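Local coordinates for glycoside hydrolase family 16 protein (PDB 7KR6) that is an endo-glucanase that probably hydrolyses internal beta-glucosidic bonds of mixed-linkage beta-glucan, bound here to a 2-fluoro-glucoside inhibitor, at residues T60-Q65 / G246-N251; A87-N92 / N251-L256; I116-T121 / M148-Q153; G124-F129 / N237-G242. The protein carries 1 engineered substitution. One frame throughout, in Å; residues are numbered along the deposited sequence.

Contact 1 (T60-Q65 / G246-N251). With BGC (beta-D-glucopyranose), chain C; G2F (2-deoxy-2-fluoro-alpha-D-glucopyranose), chain B; BGC (beta-D-glucopyranose), chain D.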
loop_
_atom_site.group_PDB
_atom_site.type_symbol
_atom_site.label_atom_id
_atom_site.label_comp_id
_atom_site.label_asym_id
_atom_site.label_seq_id
_atom_site.Cartn_x
_atom_site.Cartn_y
_atom_site.Cartn_z
ATOM N N THR A 60 -7.128 15.640 -7.218
ATOM C CA THR A 60 -6.834 14.191 -6.984
ATOM C C THR A 60 -6.450 13.905 -5.545
ATOM O O THR A 60 -5.847 14.806 -4.900
ATOM C CB THR A 60 -5.713 13.661 -7.902
ATOM O OG1 THR A 60 -4.487 14.380 -7.783
ATOM C CG2 THR A 60 -6.140 13.695 -9.357
ATOM N N ASN A 61 -6.738 12.681 -5.096
ATOM C CA ASN A 61 -6.172 12.069 -3.865
ATOM C C ASN A 61 -6.471 12.908 -2.624
ATOM O O ASN A 61 -5.709 12.800 -1.662
ATOM C CB ASN A 61 -4.657 11.858 -4.018
ATOM C CG ASN A 61 -4.359 10.987 -5.229
ATOM O OD1 ASN A 61 -5.016 9.961 -5.407
ATOM N ND2 ASN A 61 -3.358 11.360 -6.006
ATOM N N GLN A 62 -7.504 13.747 -2.628
ATOM C CA GLN A 62 -7.785 14.664 -1.473
ATOM C C GLN A 62 -6.588 15.589 -1.164
ATOM O O GLN A 62 -6.462 16.110 -0.021
ATOM C CB GLN A 62 -8.142 13.862 -0.223
ATOM C CG GLN A 62 -9.445 13.057 -0.347
ATOM C CD GLN A 62 -9.693 12.209 0.881
ATOM O OE1 GLN A 62 -10.249 12.669 1.880
ATOM N NE2 GLN A 62 -9.222 10.969 0.869
ATOM N N GLU A 63 -5.796 15.918 -2.160
ATOM C CA GLU A 63 -4.631 16.839 -1.999
ATOM C C GLU A 63 -5.114 18.259 -1.658
ATOM O O GLU A 63 -6.238 18.661 -2.083
ATOM C CB GLU A 63 -3.761 16.871 -3.249
ATOM C CG GLU A 63 -3.135 15.517 -3.551
ATOM C CD GLU A 63 -2.711 15.267 -4.977
ATOM O OE1 GLU A 63 -2.615 16.230 -5.728
ATOM O OE2 GLU A 63 -2.553 14.063 -5.331
ATOM N N LEU A 64 -4.313 18.991 -0.896
ATOM C CA LEU A 64 -4.659 20.350 -0.423
ATOM C C LEU A 64 -4.232 21.418 -1.430
ATOM O O LEU A 64 -4.831 22.496 -1.378
ATOM C CB LEU A 64 -3.991 20.584 0.941
ATOM C CG LEU A 64 -4.441 19.616 2.039
ATOM C CD1 LEU A 64 -3.613 19.764 3.312
ATOM C CD2 LEU A 64 -5.906 19.795 2.331
ATOM N N GLN A 65 -3.171 21.222 -2.215
ATOM C CA GLN A 65 -2.621 22.309 -3.061
ATOM C C GLN A 65 -3.491 22.500 -4.297
ATOM O O GLN A 65 -4.025 21.521 -4.844
ATOM C CB GLN A 65 -1.195 22.041 -3.526
ATOM C CG GLN A 65 -1.074 21.087 -4.716
ATOM C CD GLN A 65 -1.518 19.674 -4.434
ATOM O OE1 GLN A 65 -1.441 19.202 -3.293
ATOM N NE2 GLN A 65 -1.930 18.990 -5.491
ATOM N N GLY A 246 -1.664 10.869 4.703
ATOM C CA GLY A 246 -2.621 10.790 5.812
ATOM C C GLY A 246 -3.093 12.144 6.301
ATOM O O GLY A 246 -3.885 12.157 7.277
ATOM N N ILE A 247 -2.767 13.227 5.607
ATOM C CA ILE A 247 -3.208 14.592 5.960
ATOM C C ILE A 247 -4.092 15.133 4.855
ATOM O O ILE A 247 -3.549 15.397 3.731
ATOM C CB ILE A 247 -1.982 15.473 6.161
ATOM C CG1 ILE A 247 -1.175 14.996 7.364
ATOM C CG2 ILE A 247 -2.392 16.929 6.249
ATOM C CD1 ILE A 247 0.249 15.502 7.353
ATOM N N THR A 248 -5.400 15.288 5.119
ATOM C CA THR A 248 -6.403 15.723 4.128
ATOM C C THR A 248 -7.149 16.943 4.664
ATOM O O THR A 248 -8.036 17.377 4.019
ATOM C CB THR A 248 -7.330 14.568 3.732
ATOM O OG1 THR A 248 -7.992 14.051 4.892
ATOM C CG2 THR A 248 -6.553 13.435 3.089
ATOM N N ASP A 249 -6.684 17.530 5.769
ATOM C CA ASP A 249 -7.314 18.708 6.418
ATOM C C ASP A 249 -6.173 19.654 6.724
ATOM O O ASP A 249 -5.165 19.193 7.301
ATOM C CB ASP A 249 -8.117 18.244 7.633
ATOM C CG ASP A 249 -8.564 19.306 8.627
ATOM O OD1 ASP A 249 -8.432 20.537 8.328
ATOM O OD2 ASP A 249 -9.053 18.872 9.710
ATOM N N ILE A 250 -6.283 20.898 6.275
ATOM C CA ILE A 250 -5.219 21.901 6.496
ATOM C C ILE A 250 -4.928 22.029 7.996
ATOM O O ILE A 250 -3.784 22.383 8.326
ATOM C CB ILE A 250 -5.565 23.258 5.853
ATOM C CG1 ILE A 250 -4.296 24.115 5.730
ATOM C CG2 ILE A 250 -6.735 23.915 6.575
ATOM C CD1 ILE A 250 -4.434 25.302 4.818
ATOM N N ASN A 251 -5.893 21.748 8.869
ATOM C CA ASN A 251 -5.673 21.811 10.349
ATOM C C ASN A 251 -4.694 20.741 10.826
ATOM O O ASN A 251 -4.246 20.800 11.980
ATOM C CB ASN A 251 -6.974 21.622 11.120
ATOM C CG ASN A 251 -7.792 22.880 11.142
ATOM O OD1 ASN A 251 -7.259 23.952 10.886
ATOM N ND2 ASN A 251 -9.081 22.741 11.412
HETATM C C2 BGC C . -5.042 9.454 -8.582
HETATM C C3 BGC C . -6.039 9.461 -9.771
HETATM C C4 BGC C . -5.595 10.372 -10.894
HETATM C C5 BGC C . -4.158 10.057 -11.357
HETATM C C6 BGC C . -3.601 10.985 -12.407
HETATM C C1 BGC C . -3.689 9.196 -9.188
HETATM O O2 BGC C . -5.374 8.535 -7.584
HETATM O O3 BGC C . -7.296 9.832 -9.194
HETATM O O4 BGC C . -6.527 10.240 -12.003
HETATM O O5 BGC C . -3.292 10.128 -10.180
HETATM O O6 BGC C . -3.583 12.352 -11.926
HETATM C C1 G2F B . 0.460 7.386 -8.748
HETATM C C2 G2F B . -0.938 7.675 -8.322
HETATM C C3 G2F B . -1.326 9.110 -8.614
HETATM C C4 G2F B . -0.361 10.008 -7.880
HETATM C C5 G2F B . 1.061 9.684 -8.438
HETATM C C6 G2F B . 2.205 10.525 -7.922
HETATM O O3 G2F B . -2.676 9.343 -8.229
HETATM O O4 G2F B . -0.772 11.401 -8.115
HETATM O O5 G2F B . 1.427 8.307 -8.220
HETATM O O6 G2F B . 2.177 10.555 -6.446
HETATM F F2 G2F B . -1.803 6.702 -8.909
HETATM C C2 BGC D . -7.634 11.116 -13.861
HETATM C C3 BGC D . -8.504 12.283 -14.324
HETATM C C4 BGC D . -9.556 12.550 -13.292
HETATM C C5 BGC D . -8.902 12.765 -11.920
HETATM C C6 BGC D . -9.938 13.039 -10.863
HETATM C C1 BGC D . -7.026 11.418 -12.476
HETATM O O2 BGC D . -6.585 10.934 -14.791
HETATM O O3 BGC D . -9.153 11.823 -15.505
HETATM O O4 BGC D . -10.224 13.776 -13.636
HETATM O O5 BGC D . -8.108 11.611 -11.591
HETATM O O6 BGC D . -10.810 11.949 -10.607
HETATM O O HOH W 1 -8.439 17.271 1.237
#
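The loop that lines the glycan pocket with Thr60 and Asn61 is backed, on its far flank, by residues 246-251, where Gln62 and Leu64 meet Thr248. Thr60 to Glu63 form a type I' turn, closed by Glu63 N to Thr60 O. Gln62 lays CB against Thr248 CG2 at 3.7 Å, the two side chains crossing at a slant. Leu64 rests its CD2 methyl on Thr248 O, 3.6 Å away, while CD1 reaches Ile247 CG2. No direct hydrogen bond spans the loops; a water donates to Gln62 O (2.6 Å) and to Thr248 O (2.8 Å) and so joins two backbone carbonyls. On the pocket side the Asn61 amide is used at both ends: OD1 accepts from O2 of the glucose next to the fluoro-sugar at 2.6 Å, and ND2 donates to O3 of the fluoro-sugar at 3.1 Å. ND2 also donates a hydrogen bond to Glu63 OE2 (2.9 Å), nearly along the C-O axis of that oxygen, which fixes the flip of the amide. Behind Glu63, Gln65 NE2 holds OE1. The loops flank the end of strand 232-240: Leu64 shares a backbone bond with Val240, and Ile250 packs on Ile94 of strand 93-107.

Contact 2 (A87-N92 / N251-L256)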
loop_
_atom_site.group_PDB
_atom_site.type_symbol
_atom_site.label_atom_id
_atom_site.label_comp_id
_atom_site.label_asym_id
_atom_site.label_seq_id
_atom_site.Cartn_x
_atom_site.Cartn_y
_atom_site.Cartn_z
ATOM N N ALA A 87 6.144 24.877 -3.468
ATOM C CA ALA A 87 4.924 24.791 -2.653
ATOM C C ALA A 87 4.901 26.002 -1.709
ATOM O O ALA A 87 5.943 26.335 -1.151
ATOM C CB ALA A 87 4.899 23.511 -1.886
ATOM N N GLU A 88 3.771 26.661 -1.650
ATOM C CA GLU A 88 3.610 27.944 -0.926
ATOM C C GLU A 88 2.277 27.953 -0.202
ATOM O O GLU A 88 1.264 27.540 -0.776
ATOM C CB GLU A 88 3.610 29.098 -1.924
ATOM C CG GLU A 88 3.312 30.428 -1.258
ATOM C CD GLU A 88 3.519 31.618 -2.180
ATOM O OE1 GLU A 88 3.555 31.427 -3.423
ATOM O OE2 GLU A 88 3.642 32.724 -1.655
ATOM N N ARG A 89 2.258 28.483 1.029
ATOM C CA ARG A 89 1.005 28.685 1.756
ATOM C C ARG A 89 0.762 30.186 1.969
ATOM O O ARG A 89 1.683 30.890 2.394
ATOM C CB ARG A 89 1.060 27.976 3.104
ATOM C CG ARG A 89 -0.261 28.059 3.841
ATOM C CD ARG A 89 -0.261 27.161 5.053
ATOM N NE ARG A 89 -1.401 27.358 5.924
ATOM C CZ ARG A 89 -1.663 26.620 6.993
ATOM N NH1 ARG A 89 -0.817 25.661 7.361
ATOM N NH2 ARG A 89 -2.756 26.852 7.697
ATOM N N LYS A 90 -0.460 30.615 1.708
ATOM C CA LYS A 90 -0.902 32.029 1.847
ATOM C C LYS A 90 -2.237 31.954 2.580
ATOM O O LYS A 90 -3.229 31.543 1.979
ATOM C CB LYS A 90 -0.912 32.717 0.474
ATOM N N GLY A 91 -2.246 32.229 3.889
ATOM C CA GLY A 91 -3.425 31.960 4.725
ATOM C C GLY A 91 -3.702 30.462 4.790
ATOM O O GLY A 91 -2.793 29.691 5.175
ATOM N N ASN A 92 -4.879 30.036 4.347
ATOM C CA ASN A 92 -5.236 28.599 4.302
ATOM C C ASN A 92 -5.260 28.149 2.840
ATOM O O ASN A 92 -5.745 27.031 2.617
ATOM C CB ASN A 92 -6.559 28.286 5.010
ATOM C CG ASN A 92 -6.464 28.414 6.523
ATOM O OD1 ASN A 92 -5.442 28.083 7.149
ATOM N ND2 ASN A 92 -7.544 28.895 7.121
ATOM N N ASN A 251 -5.893 21.748 8.869
ATOM C CA ASN A 251 -5.673 21.811 10.349
ATOM C C ASN A 251 -4.694 20.741 10.826
ATOM O O ASN A 251 -4.246 20.800 11.980
ATOM C CB ASN A 251 -6.974 21.622 11.120
ATOM C CG ASN A 251 -7.792 22.880 11.142
ATOM O OD1 ASN A 251 -7.259 23.952 10.886
ATOM N ND2 ASN A 251 -9.081 22.741 11.412
ATOM N N LYS A 252 -4.346 19.769 9.989
ATOM C CA LYS A 252 -3.397 18.700 10.358
ATOM C C LYS A 252 -2.082 18.858 9.580
ATOM O O LYS A 252 -1.191 18.015 9.762
ATOM C CB LYS A 252 -4.019 17.322 10.119
ATOM C CG LYS A 252 -5.385 17.135 10.734
ATOM C CD LYS A 252 -5.348 17.188 12.270
ATOM C CE LYS A 252 -6.712 17.049 12.896
ATOM N NZ LYS A 252 -6.641 17.371 14.351
ATOM N N LEU A 253 -1.946 19.892 8.760
ATOM C CA LEU A 253 -0.717 20.127 7.970
ATOM C C LEU A 253 0.321 20.723 8.919
ATOM O O LEU A 253 -0.005 21.679 9.631
ATOM C CB LEU A 253 -1.049 21.000 6.765
ATOM C CG LEU A 253 0.081 21.138 5.747
ATOM C CD1 LEU A 253 0.293 19.820 5.017
ATOM C CD2 LEU A 253 -0.238 22.238 4.768
ATOM N N THR A 254 1.471 20.096 9.074
ATOM C CA THR A 254 2.578 20.707 9.857
ATOM C C THR A 254 3.763 21.088 8.978
ATOM O O THR A 254 4.602 21.852 9.431
ATOM C CB THR A 254 2.960 19.758 10.995
ATOM O OG1 THR A 254 3.401 18.479 10.544
ATOM C CG2 THR A 254 1.782 19.530 11.910
ATOM N N GLY A 255 3.836 20.593 7.743
ATOM C CA GLY A 255 5.029 20.721 6.898
ATOM C C GLY A 255 5.060 22.009 6.075
ATOM O O GLY A 255 6.049 22.221 5.347
ATOM N N LEU A 256 4.031 22.846 6.162
ATOM C CA LEU A 256 4.015 24.129 5.409
ATOM C C LEU A 256 3.238 25.177 6.230
ATOM O O LEU A 256 1.986 25.159 6.260
ATOM C CB LEU A 256 3.399 23.864 4.031
ATOM C CG LEU A 256 3.669 24.931 2.974
ATOM C CD1 LEU A 256 5.140 25.023 2.658
ATOM C CD2 LEU A 256 2.851 24.677 1.717
HETATM O O HOH W 2 -1.901 23.994 9.523
HETATM O O HOH W 3 -4.968 25.761 9.741
#
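Arg89 NH1 is held by Leu256 O, a bond of 3.1 Å with an N-H...O angle of 164°, and by a water that it shares with Leu253 O. The carbonyl lies at the edge of the guanidinium, close to its plane, and the donor in turn sits in the carbonyl plane, so each partner lies in the other's plane, although the two planes themselves stand nearly at right angles. The remaining nitrogens are engaged from their own strand end: NE donates to Gly91 O at 2.8 Å, and NH2 to Asn92 OD1 at 3.0 Å, the latter tilted somewhat from the guanidinium plane. With these acceptors spread round its rim, the group has little freedom to rotate. A second water links NH2, weakly, to Asn251 OD1. The reach depends on a fully extended chain, with CG anti to the backbone N (chi1 -175°), which carries the head alongside residues 251-256.

Beneath this polar rim the contact is apolar. Leu256 turns CD2 onto the strand backbone, 3.8 Å from Glu88 C, and the same methyl lies 4.0 Å from Arg89 CB and 4.3 Å from Ala87 CB. Leu253 CD2 approaches Arg89 NH1 obliquely at 4.3 Å. A charged side chain thus closes a hydrophobic seam by satisfying loop carbonyls at its margin. Glu88, pointing the other way, bonds to His71. Strand 80-90 lies between strands 93-107 and 261-271, and Leu256 packs on both Ile94 and Val262 while Leu253 packs on Val240.

Contact 3 (I116-T121 / M148-Q153). Engineered in segment 148-153: Ala149 (natural residue Glu).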
loop_
_atom_site.group_PDB
_atom_site.type_symbol
_atom_site.label_atom_id
_atom_site.label_comp_id
_atom_site.label_asym_id
_atom_site.label_seq_id
_atom_site.Cartn_x
_atom_site.Cartn_y
_atom_site.Cartn_z
ATOM N N ILE A 116 17.430 14.792 -8.454
ATOM C CA ILE A 116 16.389 15.519 -7.695
ATOM C C ILE A 116 16.905 15.812 -6.293
ATOM O O ILE A 116 17.388 14.886 -5.617
ATOM C CB ILE A 116 15.080 14.707 -7.636
ATOM C CG1 ILE A 116 14.608 14.293 -9.032
ATOM C CG2 ILE A 116 13.998 15.478 -6.922
ATOM C CD1 ILE A 116 13.387 13.387 -9.024
ATOM N N LYS A 117 16.644 17.037 -5.874
ATOM C CA LYS A 117 16.841 17.516 -4.493
ATOM C C LYS A 117 15.456 17.741 -3.908
ATOM O O LYS A 117 14.671 18.495 -4.470
ATOM C CB LYS A 117 17.674 18.798 -4.471
ATOM C CG LYS A 117 17.950 19.257 -3.039
ATOM C CD LYS A 117 19.107 20.222 -2.996
ATOM C CE LYS A 117 18.664 21.630 -2.751
ATOM N NZ LYS A 117 19.785 22.572 -2.993
ATOM N N LEU A 118 15.208 17.119 -2.761
ATOM C CA LEU A 118 13.868 17.064 -2.141
ATOM C C LEU A 118 13.902 17.911 -0.875
ATOM O O LEU A 118 14.881 17.890 -0.132
ATOM C CB LEU A 118 13.512 15.612 -1.817
ATOM C CG LEU A 118 13.229 14.733 -3.019
ATOM C CD1 LEU A 118 13.012 13.285 -2.605
ATOM C CD2 LEU A 118 12.057 15.292 -3.822
ATOM N N PRO A 119 12.782 18.588 -0.578
ATOM C CA PRO A 119 12.574 19.250 0.707
ATOM C C PRO A 119 12.370 18.162 1.775
ATOM O O PRO A 119 12.022 17.008 1.488
ATOM C CB PRO A 119 11.264 20.015 0.517
ATOM C CG PRO A 119 10.517 19.144 -0.444
ATOM C CD PRO A 119 11.560 18.573 -1.382
ATOM N N LYS A 120 12.567 18.540 3.030
ATOM C CA LYS A 120 12.035 17.748 4.159
ATOM C C LYS A 120 10.521 17.613 4.024
ATOM O O LYS A 120 9.806 18.620 4.011
ATOM C CB LYS A 120 12.534 18.390 5.458
ATOM C CG LYS A 120 14.033 18.173 5.610
ATOM C CD LYS A 120 14.601 18.560 6.921
ATOM C CE LYS A 120 16.107 18.684 6.839
ATOM N NZ LYS A 120 16.777 17.387 6.594
ATOM N N THR A 121 10.033 16.379 3.939
ATOM C CA THR A 121 8.608 16.127 3.642
ATOM C C THR A 121 7.777 16.068 4.918
ATOM O O THR A 121 6.523 16.210 4.810
ATOM C CB THR A 121 8.426 14.838 2.834
ATOM O OG1 THR A 121 9.011 13.705 3.502
ATOM C CG2 THR A 121 9.000 15.006 1.451
ATOM N N MET A 148 9.371 7.155 -7.872
ATOM C CA MET A 148 9.701 7.541 -6.484
ATOM C C MET A 148 8.609 8.476 -5.997
ATOM O O MET A 148 8.197 9.374 -6.711
ATOM C CB MET A 148 11.067 8.238 -6.462
ATOM C CG MET A 148 11.493 8.910 -5.134
ATOM S SD MET A 148 10.730 10.505 -4.780
ATOM C CE MET A 148 11.531 11.575 -5.978
ATOM N N ALA A 149 8.197 8.263 -4.755
ATOM C CA ALA A 149 7.427 9.222 -3.970
ATOM C C ALA A 149 7.968 9.175 -2.553
ATOM O O ALA A 149 8.384 8.105 -2.101
ATOM C CB ALA A 149 5.978 8.894 -3.991
ATOM N N MET A 150 7.981 10.322 -1.901
ATOM C CA MET A 150 8.242 10.359 -0.430
ATOM C C MET A 150 7.083 11.083 0.224
ATOM O O MET A 150 6.263 11.735 -0.449
ATOM C CB MET A 150 9.568 11.049 -0.124
ATOM C CG MET A 150 10.724 10.322 -0.739
ATOM S SD MET A 150 12.349 10.820 -0.174
ATOM C CE MET A 150 12.421 9.903 1.368
ATOM N N GLY A 151 6.980 10.951 1.543
ATOM C CA GLY A 151 5.923 11.673 2.278
ATOM C C GLY A 151 4.860 10.745 2.842
ATOM O O GLY A 151 3.862 11.255 3.388
ATOM N N GLU A 152 4.958 9.423 2.679
ATOM C CA GLU A 152 3.845 8.509 3.057
ATOM C C GLU A 152 3.551 8.588 4.560
ATOM O O GLU A 152 4.509 8.764 5.344
ATOM C CB GLU A 152 4.179 7.078 2.646
ATOM C CG GLU A 152 2.971 6.156 2.565
ATOM C CD GLU A 152 2.699 5.370 3.842
ATOM O OE1 GLU A 152 1.553 5.049 4.102
ATOM O OE2 GLU A 152 3.640 5.168 4.622
ATOM N N GLN A 153 2.270 8.438 4.923
ATOM C CA GLN A 153 1.744 8.463 6.328
ATOM C C GLN A 153 2.674 7.677 7.277
ATOM O O GLN A 153 3.033 8.215 8.336
ATOM C CB GLN A 153 0.338 7.852 6.337
ATOM C CG GLN A 153 -0.341 7.794 7.697
ATOM C CD GLN A 153 -1.796 7.378 7.584
ATOM O OE1 GLN A 153 -2.401 7.443 6.528
ATOM N NE2 GLN A 153 -2.380 6.973 8.690
#
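Residues 116-121 and 148-151 run 24° apart in direction but do not pair: Ile116 and Met148 have CA atoms 10.5 Å apart, and the backbones draw together until Thr121 and Gly151 stand at 5.4 Å. The wider separation is that of facing layers in the beta-sandwich, the jelly-roll fold of family 16 hydrolases, in which side chains and not backbone bonds join the two layers. No hydrogen bond crosses between the segments.

At the wide end Met148 supplies the length. Bent at both chi2 (-78°) and chi3 (-71°), its chain delivers CE tip to tip against Ile116 CD1 at 4.0 Å and against Leu118 CD1 at 4.1 Å, so one methyl bridges two residues of the opposing segment. Between the two methionines, Ala149, an engineered residue that is Glu in the natural protein, points the other way, toward the side that carries Phe244.

Where the gap narrows, smaller groups suffice. Thr121 meets the bare backbone of Gly151, OG1 standing 3.9 Å from Gly151 CA, and its hydroxyl finds a polar partner beyond the two segments in Gln192. Val165 flanks both methionines, while Met264 lies against Ile116 and Leu118, extending the apolar interior on both sides. Midway, Leu118 and Met150 pass each other at a slant, and the closest approach of the whole contact is that of Leu118 CD1 to Met150 SD, 3.5 Å.

Contact 4 (G124-F129 / N237-G242). With G2F (2-deoxy-2-fluoro-alpha-D-glucopyranose), chain B.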
loop_
_atom_site.group_PDB
_atom_site.type_symbol
_atom_site.label_atom_id
_atom_site.label_comp_id
_atom_site.label_asym_id
_atom_site.label_seq_id
_atom_site.Cartn_x
_atom_site.Cartn_y
_atom_site.Cartn_z
ATOM N N GLY A 124 3.507 16.459 5.665
ATOM C CA GLY A 124 2.512 16.449 4.590
ATOM C C GLY A 124 3.012 16.761 3.183
ATOM O O GLY A 124 2.158 16.694 2.273
ATOM N N LEU A 125 4.292 16.997 2.951
ATOM C CA LEU A 125 4.748 17.200 1.537
ATOM C C LEU A 125 4.830 15.840 0.839
ATOM O O LEU A 125 5.170 14.814 1.487
ATOM C CB LEU A 125 6.070 17.939 1.505
ATOM C CG LEU A 125 6.143 19.304 2.211
ATOM C CD1 LEU A 125 7.498 19.941 1.947
ATOM C CD2 LEU A 125 5.022 20.193 1.726
ATOM N N TRP A 126 4.483 15.813 -0.454
ATOM C CA TRP A 126 4.394 14.573 -1.241
ATOM C C TRP A 126 4.971 14.815 -2.624
ATOM O O TRP A 126 4.223 14.975 -3.626
ATOM C CB TRP A 126 2.932 14.136 -1.245
ATOM C CG TRP A 126 2.608 12.909 -2.022
ATOM C CD1 TRP A 126 3.446 11.953 -2.526
ATOM C CD2 TRP A 126 1.276 12.493 -2.349
ATOM N NE1 TRP A 126 2.721 10.989 -3.183
ATOM C CE2 TRP A 126 1.392 11.307 -3.095
ATOM C CE3 TRP A 126 0.006 13.057 -2.156
ATOM C CZ2 TRP A 126 0.278 10.653 -3.607
ATOM C CZ3 TRP A 126 -1.095 12.402 -2.651
ATOM C CH2 TRP A 126 -0.955 11.219 -3.358
ATOM N N PRO A 127 6.304 14.820 -2.728
ATOM C CA PRO A 127 6.968 14.889 -4.042
ATOM C C PRO A 127 6.901 13.551 -4.761
ATOM O O PRO A 127 6.930 12.503 -4.096
ATOM C CB PRO A 127 8.427 15.114 -3.691
ATOM C CG PRO A 127 8.579 14.490 -2.288
ATOM C CD PRO A 127 7.265 14.799 -1.608
ATOM N N ALA A 128 6.879 13.594 -6.099
ATOM C CA ALA A 128 6.874 12.351 -6.896
ATOM C C ALA A 128 7.522 12.590 -8.272
ATOM O O ALA A 128 7.515 13.736 -8.814
ATOM C CB ALA A 128 5.473 11.811 -7.015
ATOM N N PHE A 129 8.108 11.527 -8.773
ATOM C CA PHE A 129 8.683 11.391 -10.121
ATOM C C PHE A 129 8.021 10.155 -10.705
ATOM O O PHE A 129 8.211 9.060 -10.124
ATOM C CB PHE A 129 10.201 11.254 -9.984
ATOM C CG PHE A 129 10.952 10.839 -11.225
ATOM C CD1 PHE A 129 10.553 11.253 -12.501
ATOM C CD2 PHE A 129 12.070 10.043 -11.115
ATOM C CE1 PHE A 129 11.291 10.872 -13.612
ATOM C CE2 PHE A 129 12.824 9.675 -12.219
ATOM C CZ PHE A 129 12.417 10.095 -13.473
ATOM N N ASN A 237 5.940 16.384 -9.673
ATOM C CA ASN A 237 5.006 17.271 -8.922
ATOM C C ASN A 237 5.420 17.309 -7.468
ATOM O O ASN A 237 6.143 16.389 -7.007
ATOM C CB ASN A 237 3.554 16.812 -8.997
ATOM C CG ASN A 237 3.343 15.521 -8.248
ATOM O OD1 ASN A 237 3.882 14.463 -8.638
ATOM N ND2 ASN A 237 2.800 15.629 -7.034
ATOM N N LEU A 238 4.999 18.371 -6.806
ATOM C CA LEU A 238 5.129 18.491 -5.331
ATOM C C LEU A 238 3.711 18.694 -4.811
ATOM O O LEU A 238 3.182 19.830 -4.813
ATOM C CB LEU A 238 6.117 19.599 -4.959
ATOM C CG LEU A 238 6.266 19.886 -3.460
ATOM C CD1 LEU A 238 6.775 18.664 -2.715
ATOM C CD2 LEU A 238 7.275 20.988 -3.288
ATOM N N ALA A 239 3.084 17.603 -4.362
ATOM C CA ALA A 239 1.741 17.673 -3.766
ATOM C C ALA A 239 1.923 18.080 -2.302
ATOM O O ALA A 239 3.038 17.898 -1.762
ATOM C CB ALA A 239 0.991 16.373 -3.909
ATOM N N VAL A 240 0.872 18.688 -1.757
ATOM C CA VAL A 240 0.789 19.027 -0.309
ATOM C C VAL A 240 -0.460 18.370 0.272
ATOM O O VAL A 240 -1.625 18.668 -0.164
ATOM C CB VAL A 240 0.774 20.553 -0.124
ATOM C CG1 VAL A 240 0.842 20.913 1.346
ATOM C CG2 VAL A 240 1.878 21.227 -0.916
ATOM N N GLY A 241 -0.267 17.496 1.274
ATOM C CA GLY A 241 -1.359 16.654 1.762
ATOM C C GLY A 241 -1.845 15.661 0.723
ATOM O O GLY A 241 -1.227 15.559 -0.336
ATOM N N GLY A 242 -2.968 15.043 1.000
ATOM C CA GLY A 242 -3.486 13.919 0.220
ATOM C C GLY A 242 -3.511 12.652 1.055
ATOM O O GLY A 242 -2.717 12.497 2.005
HETATM C C1 G2F B . 0.460 7.386 -8.748
HETATM C C2 G2F B . -0.938 7.675 -8.322
HETATM C C3 G2F B . -1.326 9.110 -8.614
HETATM C C4 G2F B . -0.361 10.008 -7.880
HETATM C C5 G2F B . 1.061 9.684 -8.438
HETATM C C6 G2F B . 2.205 10.525 -7.922
HETATM O O3 G2F B . -2.676 9.343 -8.229
HETATM O O4 G2F B . -0.772 11.401 -8.115
HETATM O O5 G2F B . 1.427 8.307 -8.220
HETATM O O6 G2F B . 2.177 10.555 -6.446
HETATM F F2 G2F B . -1.803 6.702 -8.909
HETATM O O HOH W 4 2.505 13.131 -5.447
#
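Backbone hydrogen bonds between Trp126 and Ala239, and between Ala128 and Asn237, join strands 125-129 and 237-240 as antiparallel neighbours. Trp126 N donates to Ala239 O at 2.9 Å, and Trp126 O accepts the return bond from Ala239 N. Past the strand end, Gly241 N adds a bond of 2.7 Å to Gly124 O. In the non-hydrogen-bonded pair of Pro127 with Leu238, Pro127 CA makes a CH...O contact of 3.4 Å with Asn237 O.

Apolar contacts divide between the two faces. On that of Leu125, Pro127, Leu238 and Val240, Leu238 CD1 slants across the proline ring, 4.0 Å from Pro127 CB, and also reaches Leu125. On the other, Trp126 swings its indole out with CG anti to the backbone N (chi1 178°). The ring passes Ala239 CB and presents its edge to Gly241 O, 3.3 Å from CE3; that buried carbonyl has no hydrogen-bonding partner in the model. Phe244 stacks on the same indole. Ala128 CB, on this face too, makes van der Waals contact with O6 of the fluoro-sugar at 3.6 Å.

Polar contacts to the ligand gather beside it. One water accepts from Asn237 ND2 and donates to Trp126 O. The oxygen of this water lies 2.8 Å from O6 of the fluoro-sugar. Asn237 is positioned by Trp130, which bonds to its OD1, and by Tyr67 at ND2. Such a strand pair, apolar toward the sandwich interior and sugar-binding on its concave side, is typical of the family 16 jelly-roll cleft.

Along the chain contacts 3 and 4 interleave, and both are nested inside the long loops closed by contacts 1 and 2, which themselves cross and share Asn251. Contacts 3 and 4 have centres only 7 Å apart, because strand 125-133 pairs with both 144-150 and 232-240. Contact 4 thus occupies a middle place: contact 1 lies about 10 Å from it and contact 2 about 12 Å, centre to centre, and both touch it. Contacts 1 and 4 meet the fluoro-sugar, whereas contact 2 joins strand 80-90 to the loop 251-256, farther from the sugar, and contact 3 joins the layers behind the cleft. Contacts 1 and 4 thus bring segments far apart in sequence to the glycan site.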